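PDB 3GF8: putative polysaccharide binding proteins (DUF1812), which probably serves as a fimbrial assembly or anchor component of the FimB/Mfa2 family, a lipoprotein associated with the cell outer membrane. Local coordinates for residues A[90-95]-A[102-107]; A[84-89]-A[119-124]; A[154-159]-A[208-213]. All blocks are in the same frame, centred on the assembly; numbering follows the deposited sequence.

The three contacts run along the elongated, strand-rich chain from one side of its centre to the other. Interaction 1 is nested along the sequence inside the loop closed by interaction 2, and their centres lie about 15 Å apart. They share an apolar seam: I91 CD1 meets A85 CB at 3.6 Å, and L106 CD2 reaches both the Y89 ring and L123. Interaction 3, centred about 24 Å from interaction 2, is tied to it by a probable hydrogen bond of 2.9 Å from M120 N to N213 OD1. Interactions 1 and 3 do not touch; about 12 Å separates their nearest atoms.

Interaction 1 (A[90-95]-A[102-107]); sequences DITSLT and TDLKLK
Antiparallel pairing joins 90-95 to 102-107: D90 and K107 form a hydrogen-bonded pair, with D90 N to K107 O at 3.0 Å and K107 N to D90 O at 2.8 Å, and I91 faces L106 in the non-hydrogen-bonded pair that follows. T92 N carries the bonding one step further, to K105 O. Past this point the T92 side chain takes over from the backbone. T92 OG1, placed between backbone N and carbonyl carbon (chi1 50°), donates to D103 O at 2.8 Å and accepts from K105 N at 3.0 Å, so one hydroxyl bridges two peptide groups. A valine in place of T92 would probably leave K105 N without its acceptor and D103 O without this donor. On the face carrying I91 and L106, I91 splits its branches: CG2 lies against L104 CD1 at 3.6 Å, the two side chains side by side, while CG1 meets L106 CD1 at 3.8 Å. L94 sends CD2 to D103 CB at 3.5 Å, and D103 OD2 accepts a hydrogen bond from T100 N. The hairpin forms two strands of a small antiparallel sheet, in which L106 bonds onward to L181 of strand 180-182; its apolar side rests on Y42 of strand 38-44 and on M80 and W82 of strand 75-83.

Interaction 2 (A[84-89]-A[119-124]); sequences GARDSY and RMETLW
A type I beta turn, R86 to Y89, wraps its backbone around the carboxylate of E121, joining the loop that leads into strand 89-91 to the one that leads into strand 124-133. E121 OE2 accepts two backbone N-H groups: R86 N on its anti lone pair at 2.8 Å, and S88 N on its syn lone pair at 3.0 Å with a nearly straight bond (167°). E121 OE1 takes the hydroxyl of S88, 2.5 Å from S88 OG, on the syn side but 30° out of the carboxylate plane. Three donors probably hold the carboxylate against rotation and are likely to favour its ionised form. The bend at chi2 (-84°) carries CD of E121 back toward the turn. Y89 is sandwiched, with CB of S88 over the centre of one ring face and L123 CD2 over the opposite face, near the rim. L123 CD1 also reaches A85 CB. The guanidinium of R86 is salt-bridged to E57 and D37. G84 CA makes a CA-H...O contact with T122 O at 3.4 Å. At the far end of its ring, Y89 OH donates to E121 O at 2.6 Å, nearly along the C=O axis.

Interaction 3 (A[154-159]-A[208-213]); sequences FGFQSY and AYVDMN
F154 O accepts V210 N at 3.0 Å, and F154 N returns a bond of the same length to V210 O. These two bonds make one antiparallel hydrogen-bonded pair between strands 139-158 and 209-214, part of the beta framework of this fimbrillin-superfamily protein. The axes of the short segments 154-158 and 209-213 approach to 5.0 Å, their directions 152° apart. F154 with V210 is the one bridge between the segments; G155, Q157 and Y159 make backbone bonds to strand 266-273. F154 and V210 put their side chains on the same face, where CB of F154 meets V210 CG2 at 4.0 Å. V210 also packs on M200 and M167, while L225 of strand 224-229 touches both F154 and F156. Y209 CB lies against F154 O at 3.4 Å, and its ring makes a cation-pi contact with R153, which is also salt-bridged to D211. The selenomethionine M212 closes the contact with a Met-aromatic approach at the edge of the F154 ring. With chi2 at -174° its chain is extended out to the selenium and crosses the F154 side chain at about a right angle, and M212 SE lies near the ring plane, 3.8 Å from F154 CD2.

Interaction 1 (A[90-95]-A[102-107])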
ATOM      1  N   ASP A  90     -10.387  10.105   1.832  1.00 26.81           N
ATOM      2  CA  ASP A  90     -11.825  10.292   1.592  1.00 28.52           C
ATOM      3  C   ASP A  90     -12.344   9.136   0.803  1.00 26.37           C
ATOM      4  O   ASP A  90     -11.833   8.853  -0.288  1.00 28.07           O
ATOM      5  CB  ASP A  90     -12.111  11.574   0.796  1.00 27.68           C
ATOM      6  CG  ASP A  90     -11.776  12.833   1.595  1.00 38.76           C
ATOM      7  OD1 ASP A  90     -12.211  12.960   2.774  1.00 47.64           O
ATOM      8  OD2 ASP A  90     -11.049  13.678   1.047  1.00 36.33           O
ATOM      9  N   ILE A  91     -13.373   8.492   1.334  1.00 25.72           N
ATOM     10  CA  ILE A  91     -14.074   7.435   0.626  1.00 28.11           C
ATOM     11  C   ILE A  91     -15.418   8.042   0.251  1.00 28.15           C
ATOM     12  O   ILE A  91     -16.094   8.607   1.096  1.00 28.09           O
ATOM     13  CB  ILE A  91     -14.276   6.185   1.509  1.00 28.71           C
ATOM     14  CG1 ILE A  91     -12.915   5.670   2.048  1.00 28.07           C
ATOM     15  CG2 ILE A  91     -15.026   5.096   0.720  1.00 24.15           C
ATOM     16  CD1 ILE A  91     -13.009   4.627   3.256  1.00 17.37           C
ATOM     17  N   THR A  92     -15.804   7.956  -1.012  1.00 27.85           N
ATOM     18  CA  THR A  92     -17.087   8.517  -1.448  1.00 28.55           C
ATOM     19  C   THR A  92     -18.245   7.961  -0.598  1.00 26.09           C
ATOM     20  O   THR A  92     -18.215   6.793  -0.160  1.00 25.33           O
ATOM     21  CB  THR A  92     -17.333   8.239  -2.943  1.00 28.63           C
ATOM     22  OG1 THR A  92     -17.118   6.873  -3.195  1.00 31.16           O
ATOM     23  CG2 THR A  92     -16.336   9.001  -3.845  1.00 36.21           C
ATOM     24  N   SER A  93     -19.243   8.798  -0.343  1.00 24.80           N
ATOM     25  CA  SER A  93     -20.478   8.359   0.336  1.00 25.69           C
ATOM     26  C   SER A  93     -21.556   8.018  -0.620  1.00 24.16           C
ATOM     27  O   SER A  93     -21.942   8.830  -1.480  1.00 25.29           O
ATOM     28  CB  SER A  93     -21.060   9.429   1.244  1.00 26.57           C
ATOM     29  OG  SER A  93     -20.054   9.890   2.055  1.00 29.37           O
ATOM     30  N   LEU A  94     -22.094   6.834  -0.406  1.00 26.15           N
ATOM     31  CA  LEU A  94     -23.019   6.215  -1.340  1.00 26.88           C
ATOM     32  C   LEU A  94     -24.447   6.377  -0.831  1.00 23.37           C
ATOM     33  O   LEU A  94     -24.698   6.553   0.364  1.00 21.71           O
ATOM     34  CB  LEU A  94     -22.656   4.727  -1.505  1.00 26.90           C
ATOM     35  CG  LEU A  94     -21.306   4.392  -2.170  1.00 34.24           C
ATOM     36  CD1 LEU A  94     -21.282   2.923  -2.559  1.00 34.91           C
ATOM     37  CD2 LEU A  94     -20.923   5.249  -3.380  1.00 29.53           C
ATOM     38  N   THR A  95     -25.391   6.291  -1.736  1.00 23.67           N
ATOM     39  CA  THR A  95     -26.798   6.376  -1.354  1.00 24.79           C
ATOM     40  C   THR A  95     -27.464   5.006  -1.508  1.00 22.16           C
ATOM     41  O   THR A  95     -27.421   4.421  -2.597  1.00 20.71           O
ATOM     42  CB  THR A  95     -27.531   7.452  -2.160  1.00 26.06           C
ATOM     43  OG1 THR A  95     -26.914   8.726  -1.895  1.00 32.56           O
ATOM     44  CG2 THR A  95     -29.006   7.494  -1.774  1.00 18.16           C
ATOM     45  N   THR A 102     -19.203   0.973  -8.730  1.00 29.84           N
ATOM     46  CA  THR A 102     -18.292   1.844  -9.457  1.00 31.17           C
ATOM     47  C   THR A 102     -18.301   3.256  -8.884  1.00 33.35           C
ATOM     48  O   THR A 102     -17.381   4.023  -9.160  1.00 37.08           O
ATOM     49  CB  THR A 102     -18.601   1.853 -10.963  1.00 33.16           C
ATOM     50  OG1 THR A 102     -19.904   2.422 -11.192  1.00 30.92           O
ATOM     51  CG2 THR A 102     -18.554   0.400 -11.562  1.00 25.20           C
ATOM     52  N   ASP A 103     -19.322   3.612  -8.090  1.00 32.37           N
ATOM     53  CA  ASP A 103     -19.339   4.907  -7.390  1.00 31.86           C
ATOM     54  C   ASP A 103     -18.374   5.004  -6.210  1.00 33.17           C
ATOM     55  O   ASP A 103     -18.118   6.114  -5.704  1.00 33.36           O
ATOM     56  CB  ASP A 103     -20.733   5.222  -6.835  1.00 31.83           C
ATOM     57  CG  ASP A 103     -21.757   5.493  -7.927  1.00 34.69           C
ATOM     58  OD1 ASP A 103     -21.386   6.061  -8.964  1.00 36.72           O
ATOM     59  OD2 ASP A 103     -22.939   5.127  -7.753  1.00 29.00           O
ATOM     60  N   LEU A 104     -17.929   3.852  -5.711  1.00 31.35           N
ATOM     61  CA  LEU A 104     -17.108   3.780  -4.497  1.00 31.66           C
ATOM     62  C   LEU A 104     -15.639   4.010  -4.858  1.00 31.78           C
ATOM     63  O   LEU A 104     -15.048   3.242  -5.635  1.00 28.10           O
ATOM     64  CB  LEU A 104     -17.250   2.412  -3.805  1.00 30.89           C
ATOM     65  CG  LEU A 104     -16.600   2.304  -2.423  1.00 33.51           C
ATOM     66  CD1 LEU A 104     -17.252   3.297  -1.540  1.00 27.61           C
ATOM     67  CD2 LEU A 104     -16.715   0.916  -1.810  1.00 31.22           C
ATOM     68  N   LYS A 105     -15.061   5.078  -4.313  1.00 30.93           N
ATOM     69  CA  LYS A 105     -13.690   5.425  -4.637  1.00 29.29           C
ATOM     70  C   LYS A 105     -13.040   5.933  -3.373  1.00 28.03           C
ATOM     71  O   LYS A 105     -13.695   6.537  -2.557  1.00 27.77           O
ATOM     72  CB  LYS A 105     -13.676   6.509  -5.690  1.00 28.31           C
ATOM     73  CG  LYS A 105     -14.506   6.176  -6.920  1.00 30.58           C
ATOM     74  CD  LYS A 105     -14.426   7.268  -7.944  1.00 30.80           C
ATOM     75  CE  LYS A 105     -15.080   6.812  -9.213  1.00 37.85           C
ATOM     76  NZ  LYS A 105     -15.424   7.965 -10.014  1.00 42.65           N
ATOM     77  N   LEU A 106     -11.742   5.698  -3.240  1.00 26.39           N
ATOM     78  CA  LEU A 106     -10.981   6.119  -2.086  1.00 25.96           C
ATOM     79  C   LEU A 106      -9.898   7.023  -2.651  1.00 26.56           C
ATOM     80  O   LEU A 106      -9.232   6.685  -3.637  1.00 25.27           O
ATOM     81  CB  LEU A 106     -10.425   4.913  -1.361  1.00 25.19           C
ATOM     82  CG  LEU A 106      -9.588   5.123  -0.076  1.00 31.63           C
ATOM     83  CD1 LEU A 106      -9.706   3.953   0.871  1.00 22.88           C
ATOM     84  CD2 LEU A 106      -8.156   5.336  -0.417  1.00 19.48           C
ATOM     85  N   LYS A 107      -9.758   8.202  -2.066  1.00 25.95           N
ATOM     86  CA  LYS A 107      -8.743   9.132  -2.535  1.00 25.95           C
ATOM     87  C   LYS A 107      -7.866   9.574  -1.373  1.00 25.75           C
ATOM     88  O   LYS A 107      -8.367   9.976  -0.330  1.00 21.51           O
ATOM     89  CB  LYS A 107      -9.388  10.316  -3.251  1.00 25.82           C
ATOM     90  CG  LYS A 107      -8.368  11.284  -3.772  1.00 33.82           C
ATOM     91  CD  LYS A 107      -8.983  12.511  -4.392  1.00 30.45           C
ATOM     92  CE  LYS A 107      -9.092  12.363  -5.908  1.00 42.27           C
ATOM     93  NZ  LYS A 107      -9.752  13.532  -6.543  1.00 42.93           N
TER

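Interaction 2 (A[84-89]-A[119-124])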
ATOM      1  N   GLY A  84      -8.596  -0.111   7.891  1.00 24.17           N
ATOM      2  CA  GLY A  84      -7.651   0.915   8.294  1.00 24.94           C
ATOM      3  C   GLY A  84      -7.926   2.357   7.871  1.00 23.83           C
ATOM      4  O   GLY A  84      -7.178   3.225   8.284  1.00 22.22           O
ATOM      5  N   ALA A  85      -8.976   2.634   7.067  1.00 24.87           N
ATOM      6  CA  ALA A  85      -9.149   3.980   6.491  1.00 24.67           C
ATOM      7  C   ALA A  85      -9.649   4.942   7.564  1.00 24.95           C
ATOM      8  O   ALA A  85     -10.706   4.732   8.161  1.00 28.26           O
ATOM      9  CB  ALA A  85     -10.076   3.990   5.252  1.00 22.73           C
ATOM     10  N   ARG A  86      -8.853   5.969   7.832  1.00 24.74           N
ATOM     11  CA  ARG A  86      -9.225   7.014   8.797  1.00 25.69           C
ATOM     12  C   ARG A  86      -8.995   8.369   8.153  1.00 24.51           C
ATOM     13  O   ARG A  86      -9.435   8.578   7.017  1.00 26.50           O
ATOM     14  CB  ARG A  86      -8.468   6.831  10.108  1.00 22.95           C
ATOM     15  CG  ARG A  86      -8.831   5.516  10.806  1.00 28.42           C
ATOM     16  CD  ARG A  86      -8.051   5.390  12.098  1.00 31.65           C
ATOM     17  NE  ARG A  86      -8.218   4.106  12.762  1.00 28.32           N
ATOM     18  CZ  ARG A  86      -9.161   3.833  13.650  1.00 31.71           C
ATOM     19  NH1 ARG A  86     -10.048   4.751  13.991  1.00 35.83           N
ATOM     20  NH2 ARG A  86      -9.230   2.624  14.190  1.00 35.76           N
ATOM     21  N   ASP A  87      -8.270   9.267   8.807  1.00 26.44           N
ATOM     22  CA  ASP A  87      -8.187  10.645   8.335  1.00 29.15           C
ATOM     23  C   ASP A  87      -7.427  10.906   7.063  1.00 26.77           C
ATOM     24  O   ASP A  87      -7.592  11.970   6.496  1.00 26.11           O
ATOM     25  CB  ASP A  87      -7.596  11.530   9.404  1.00 33.55           C
ATOM     26  CG  ASP A  87      -8.522  11.680  10.576  1.00 49.32           C
ATOM     27  OD1 ASP A  87      -9.757  11.655  10.351  1.00 66.33           O
ATOM     28  OD2 ASP A  87      -8.025  11.806  11.722  1.00 71.26           O
ATOM     29  N   SER A  88      -6.606   9.979   6.597  1.00 24.71           N
ATOM     30  CA  SER A  88      -5.829  10.240   5.389  1.00 24.22           C
ATOM     31  C   SER A  88      -6.627  10.146   4.119  1.00 25.16           C
ATOM     32  O   SER A  88      -6.204  10.686   3.078  1.00 25.16           O
ATOM     33  CB  SER A  88      -4.632   9.316   5.274  1.00 27.73           C
ATOM     34  OG  SER A  88      -3.789   9.461   6.398  1.00 20.50           O
ATOM     35  N   TYR A  89      -7.793   9.511   4.190  1.00 25.54           N
ATOM     36  CA  TYR A  89      -8.491   9.138   2.987  1.00 25.54           C
ATOM     37  C   TYR A  89      -9.910   9.664   3.000  1.00 26.59           C
ATOM     38  O   TYR A  89     -10.542   9.665   4.042  1.00 22.18           O
ATOM     39  CB  TYR A  89      -8.524   7.620   2.894  1.00 25.56           C
ATOM     40  CG  TYR A  89      -7.215   6.971   3.222  1.00 27.54           C
ATOM     41  CD1 TYR A  89      -6.198   6.954   2.293  1.00 22.26           C
ATOM     42  CD2 TYR A  89      -6.986   6.367   4.446  1.00 25.55           C
ATOM     43  CE1 TYR A  89      -4.978   6.360   2.550  1.00 29.81           C
ATOM     44  CE2 TYR A  89      -5.761   5.747   4.711  1.00 24.87           C
ATOM     45  CZ  TYR A  89      -4.759   5.748   3.750  1.00 22.50           C
ATOM     46  OH  TYR A  89      -3.497   5.170   3.962  1.00 21.69           O
ATOM     47  N   ARG A 119       3.125  10.019   7.467  1.00 27.17           N
ATOM     48  CA  ARG A 119       2.990   8.579   7.451  1.00 28.12           C
ATOM     49  C   ARG A 119       1.512   8.254   7.494  1.00 25.77           C
ATOM     50  O   ARG A 119       0.890   8.530   8.467  1.00 24.09           O
ATOM     51  CB  ARG A 119       3.727   7.889   8.603  1.00 27.06           C
ATOM     52  CG  ARG A 119       3.577   6.355   8.501  1.00 34.99           C
ATOM     53  CD  ARG A 119       4.459   5.655   9.469  1.00 47.20           C
ATOM     54  NE  ARG A 119       4.078   5.988  10.837  1.00 56.23           N
ATOM     55  CZ  ARG A 119       4.806   5.740  11.934  1.00 54.44           C
ATOM     56  NH1 ARG A 119       5.993   5.136  11.870  1.00 50.87           N
ATOM     57  NH2 ARG A 119       4.325   6.102  13.114  1.00 51.13           N
HETATM   58  N   MSE A 120       0.938   7.706   6.420  1.00 24.96           N
HETATM   59  CA  MSE A 120      -0.481   7.343   6.429  1.00 24.93           C
HETATM   60  C   MSE A 120      -0.762   6.144   7.325  1.00 25.00           C
HETATM   61  O   MSE A 120       0.027   5.212   7.365  1.00 25.61           O
HETATM   62  CB  MSE A 120      -0.959   6.963   5.048  1.00 25.48           C
HETATM   63  CG  MSE A 120      -1.259   8.105   4.197  1.00 34.63           C
HETATM   64 SE   MSE A 120       0.216   8.361   3.042  0.75 34.94          SE
HETATM   65  CE  MSE A 120      -0.354   7.144   1.793  1.00  9.18           C
ATOM     66  N   GLU A 121      -1.907   6.149   7.998  1.00 22.70           N
ATOM     67  CA  GLU A 121      -2.418   4.923   8.622  1.00 23.66           C
ATOM     68  C   GLU A 121      -2.601   3.860   7.529  1.00 24.06           C
ATOM     69  O   GLU A 121      -3.027   4.163   6.366  1.00 23.76           O
ATOM     70  CB  GLU A 121      -3.714   5.187   9.400  1.00 24.12           C
ATOM     71  CG  GLU A 121      -4.969   5.430   8.555  1.00 19.98           C
ATOM     72  CD  GLU A 121      -5.170   6.861   8.071  1.00 21.97           C
ATOM     73  OE1 GLU A 121      -4.248   7.682   8.153  1.00 27.10           O
ATOM     74  OE2 GLU A 121      -6.289   7.175   7.598  1.00 22.61           O
ATOM     75  N   THR A 122      -2.205   2.643   7.876  1.00 24.46           N
ATOM     76  CA  THR A 122      -2.092   1.561   6.923  1.00 25.41           C
ATOM     77  C   THR A 122      -3.473   1.205   6.416  1.00 26.39           C
ATOM     78  O   THR A 122      -4.452   1.148   7.196  1.00 22.49           O
ATOM     79  CB  THR A 122      -1.409   0.343   7.534  1.00 27.44           C
ATOM     80  OG1 THR A 122      -0.066   0.706   7.837  1.00 20.87           O
ATOM     81  CG2 THR A 122      -1.419  -0.870   6.566  1.00 17.56           C
ATOM     82  N   LEU A 123      -3.520   1.040   5.090  1.00 22.17           N
ATOM     83  CA  LEU A 123      -4.738   0.821   4.362  1.00 27.48           C
ATOM     84  C   LEU A 123      -4.758  -0.588   3.741  1.00 26.54           C
ATOM     85  O   LEU A 123      -3.788  -0.980   3.077  1.00 24.18           O
ATOM     86  CB  LEU A 123      -4.856   1.858   3.247  1.00 26.76           C
ATOM     87  CG  LEU A 123      -6.148   1.773   2.445  1.00 23.42           C
ATOM     88  CD1 LEU A 123      -7.323   2.188   3.338  1.00 23.18           C
ATOM     89  CD2 LEU A 123      -6.031   2.659   1.210  1.00 17.41           C
ATOM     90  N   TRP A 124      -5.849  -1.327   3.977  1.00 24.21           N
ATOM     91  CA  TRP A 124      -6.070  -2.629   3.318  1.00 26.33           C
ATOM     92  C   TRP A 124      -7.346  -2.625   2.487  1.00 26.54           C
ATOM     93  O   TRP A 124      -8.360  -2.035   2.886  1.00 25.23           O
ATOM     94  CB  TRP A 124      -6.185  -3.788   4.333  1.00 28.20           C
ATOM     95  CG  TRP A 124      -4.954  -4.135   5.115  1.00 23.26           C
ATOM     96  CD1 TRP A 124      -4.048  -5.109   4.823  1.00 27.69           C
ATOM     97  CD2 TRP A 124      -4.529  -3.553   6.361  1.00 26.48           C
ATOM     98  NE1 TRP A 124      -3.072  -5.158   5.798  1.00 21.26           N
ATOM     99  CE2 TRP A 124      -3.338  -4.211   6.747  1.00 24.34           C
ATOM    100  CE3 TRP A 124      -5.023  -2.532   7.174  1.00 24.03           C
ATOM    101  CZ2 TRP A 124      -2.630  -3.867   7.907  1.00 22.04           C
ATOM    102  CZ3 TRP A 124      -4.318  -2.197   8.340  1.00 23.05           C
ATOM    103  CH2 TRP A 124      -3.141  -2.875   8.692  1.00 28.34           C
TER

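Interaction 3 (A[154-159]-A[208-213])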
ATOM      1  N   PHE A 154      14.945   4.287   2.724  1.00 26.03           N
ATOM      2  CA  PHE A 154      16.036   4.411   1.778  1.00 26.36           C
ATOM      3  C   PHE A 154      17.316   4.892   2.448  1.00 27.69           C
ATOM      4  O   PHE A 154      17.298   5.825   3.230  1.00 28.65           O
ATOM      5  CB  PHE A 154      15.702   5.362   0.655  1.00 26.36           C
ATOM      6  CG  PHE A 154      14.627   4.885  -0.274  1.00 32.11           C
ATOM      7  CD1 PHE A 154      14.744   3.690  -0.937  1.00 46.25           C
ATOM      8  CD2 PHE A 154      13.531   5.669  -0.547  1.00 40.92           C
ATOM      9  CE1 PHE A 154      13.777   3.281  -1.835  1.00 48.56           C
ATOM     10  CE2 PHE A 154      12.558   5.257  -1.457  1.00 41.45           C
ATOM     11  CZ  PHE A 154      12.689   4.072  -2.093  1.00 47.54           C
ATOM     12  N   GLY A 155      18.419   4.219   2.124  1.00 28.69           N
ATOM     13  CA  GLY A 155      19.762   4.654   2.462  1.00 26.91           C
ATOM     14  C   GLY A 155      20.565   4.882   1.192  1.00 29.46           C
ATOM     15  O   GLY A 155      20.383   4.203   0.173  1.00 30.78           O
ATOM     16  N   PHE A 156      21.456   5.860   1.226  1.00 30.44           N
ATOM     17  CA  PHE A 156      22.263   6.158   0.076  1.00 29.74           C
ATOM     18  C   PHE A 156      23.694   6.265   0.552  1.00 29.41           C
ATOM     19  O   PHE A 156      23.987   7.107   1.378  1.00 29.67           O
ATOM     20  CB  PHE A 156      21.793   7.474  -0.578  1.00 32.13           C
ATOM     21  CG  PHE A 156      20.345   7.466  -0.953  1.00 30.25           C
ATOM     22  CD1 PHE A 156      19.390   7.812  -0.037  1.00 26.42           C
ATOM     23  CD2 PHE A 156      19.949   7.084  -2.222  1.00 28.89           C
ATOM     24  CE1 PHE A 156      18.053   7.760  -0.372  1.00 33.23           C
ATOM     25  CE2 PHE A 156      18.617   7.029  -2.562  1.00 27.60           C
ATOM     26  CZ  PHE A 156      17.672   7.367  -1.651  1.00 31.06           C
ATOM     27  N   GLN A 157      24.574   5.416   0.016  1.00 31.57           N
ATOM     28  CA  GLN A 157      26.003   5.431   0.333  1.00 29.74           C
ATOM     29  C   GLN A 157      26.898   5.290  -0.884  1.00 27.35           C
ATOM     30  O   GLN A 157      26.533   4.747  -1.942  1.00 25.73           O
ATOM     31  CB  GLN A 157      26.370   4.258   1.228  1.00 32.85           C
ATOM     32  CG  GLN A 157      25.523   4.054   2.440  1.00 48.15           C
ATOM     33  CD  GLN A 157      25.760   2.675   3.075  1.00 54.77           C
ATOM     34  OE1 GLN A 157      26.677   1.945   2.684  1.00 52.85           O
ATOM     35  NE2 GLN A 157      24.927   2.322   4.062  1.00 57.95           N
ATOM     36  N   SER A 158      28.115   5.738  -0.693  1.00 27.57           N
ATOM     37  CA  SER A 158      29.176   5.526  -1.641  1.00 27.68           C
ATOM     38  C   SER A 158      29.465   4.028  -1.761  1.00 29.04           C
ATOM     39  O   SER A 158      29.656   3.343  -0.746  1.00 30.31           O
ATOM     40  CB  SER A 158      30.435   6.245  -1.141  1.00 26.86           C
ATOM     41  OG  SER A 158      31.523   5.951  -1.992  1.00 28.50           O
ATOM     42  N   TYR A 159      29.517   3.538  -2.993  1.00 28.08           N
ATOM     43  CA  TYR A 159      29.839   2.156  -3.250  1.00 27.55           C
ATOM     44  C   TYR A 159      31.258   1.814  -2.812  1.00 28.68           C
ATOM     45  O   TYR A 159      31.479   0.768  -2.223  1.00 28.48           O
ATOM     46  CB  TYR A 159      29.703   1.827  -4.735  1.00 29.24           C
ATOM     47  CG  TYR A 159      30.214   0.446  -5.069  1.00 27.43           C
ATOM     48  CD1 TYR A 159      29.519  -0.668  -4.662  1.00 28.62           C
ATOM     49  CD2 TYR A 159      31.436   0.264  -5.715  1.00 33.02           C
ATOM     50  CE1 TYR A 159      29.967  -1.920  -4.933  1.00 32.83           C
ATOM     51  CE2 TYR A 159      31.915  -0.995  -5.983  1.00 26.41           C
ATOM     52  CZ  TYR A 159      31.169  -2.082  -5.590  1.00 33.01           C
ATOM     53  OH  TYR A 159      31.598  -3.347  -5.828  1.00 33.45           O
ATOM     54  N   ALA A 208      22.504   6.582   8.530  1.00 55.92           N
ATOM     55  CA  ALA A 208      21.563   7.527   7.889  1.00 49.45           C
ATOM     56  C   ALA A 208      20.512   6.940   6.926  1.00 45.39           C
ATOM     57  O   ALA A 208      20.821   6.111   6.083  1.00 48.34           O
ATOM     58  CB  ALA A 208      22.344   8.619   7.161  1.00 47.31           C
ATOM     59  N   TYR A 209      19.283   7.424   7.016  1.00 38.21           N
ATOM     60  CA  TYR A 209      18.230   6.999   6.122  1.00 33.78           C
ATOM     61  C   TYR A 209      17.046   7.998   6.085  1.00 29.40           C
ATOM     62  O   TYR A 209      16.951   8.851   6.937  1.00 26.13           O
ATOM     63  CB  TYR A 209      17.772   5.609   6.555  1.00 30.63           C
ATOM     64  CG  TYR A 209      17.137   5.537   7.942  1.00 34.92           C
ATOM     65  CD1 TYR A 209      15.773   5.779   8.123  1.00 35.26           C
ATOM     66  CD2 TYR A 209      17.888   5.199   9.061  1.00 32.18           C
ATOM     67  CE1 TYR A 209      15.183   5.706   9.386  1.00 36.34           C
ATOM     68  CE2 TYR A 209      17.304   5.124  10.335  1.00 36.52           C
ATOM     69  CZ  TYR A 209      15.957   5.374  10.480  1.00 36.94           C
ATOM     70  OH  TYR A 209      15.378   5.284  11.703  1.00 40.95           O
ATOM     71  N   VAL A 210      16.156   7.876   5.099  1.00 28.22           N
ATOM     72  CA  VAL A 210      14.858   8.575   5.098  1.00 24.90           C
ATOM     73  C   VAL A 210      13.750   7.550   5.078  1.00 25.01           C
ATOM     74  O   VAL A 210      13.857   6.537   4.380  1.00 24.06           O
ATOM     75  CB  VAL A 210      14.683   9.503   3.857  1.00 25.34           C
ATOM     76  CG1 VAL A 210      15.670  10.665   3.885  1.00 24.82           C
ATOM     77  CG2 VAL A 210      14.861   8.767   2.598  1.00 21.65           C
ATOM     78  N   ASP A 211      12.683   7.784   5.835  1.00 23.15           N
ATOM     79  CA  ASP A 211      11.517   6.925   5.758  1.00 23.38           C
ATOM     80  C   ASP A 211      10.444   7.641   5.021  1.00 23.85           C
ATOM     81  O   ASP A 211      10.090   8.777   5.370  1.00 22.18           O
ATOM     82  CB  ASP A 211      10.942   6.562   7.122  1.00 23.40           C
ATOM     83  CG  ASP A 211      11.789   5.557   7.880  1.00 29.56           C
ATOM     84  OD1 ASP A 211      12.643   4.912   7.251  1.00 28.31           O
ATOM     85  OD2 ASP A 211      11.589   5.419   9.122  1.00 30.88           O
HETATM   86  N   MSE A 212       9.893   6.937   4.041  1.00 23.22           N
HETATM   87  CA  MSE A 212       8.828   7.424   3.168  1.00 24.59           C
HETATM   88  C   MSE A 212       7.716   6.413   3.101  1.00 24.28           C
HETATM   89  O   MSE A 212       7.922   5.237   3.412  1.00 20.06           O
HETATM   90  CB  MSE A 212       9.402   7.559   1.764  1.00 26.64           C
HETATM   91  CG  MSE A 212      10.718   8.356   1.772  1.00 33.65           C
HETATM   92 SE   MSE A 212      11.434   8.742   0.006  0.75 26.20          SE
HETATM   93  CE  MSE A 212      10.202   9.960  -0.574  1.00 10.58           C
ATOM     94  N   ASN A 213       6.550   6.833   2.631  1.00 25.54           N
ATOM     95  CA  ASN A 213       5.520   5.869   2.230  1.00 26.15           C
ATOM     96  C   ASN A 213       4.728   6.261   0.980  1.00 24.94           C
ATOM     97  O   ASN A 213       4.644   7.410   0.623  1.00 26.52           O
ATOM     98  CB  ASN A 213       4.578   5.445   3.388  1.00 22.47           C
ATOM     99  CG  ASN A 213       3.796   6.588   4.045  1.00 25.43           C
ATOM    100  OD1 ASN A 213       3.027   6.339   4.996  1.00 23.13           O
ATOM    101  ND2 ASN A 213       4.006   7.812   3.613  1.00 18.90           N
TER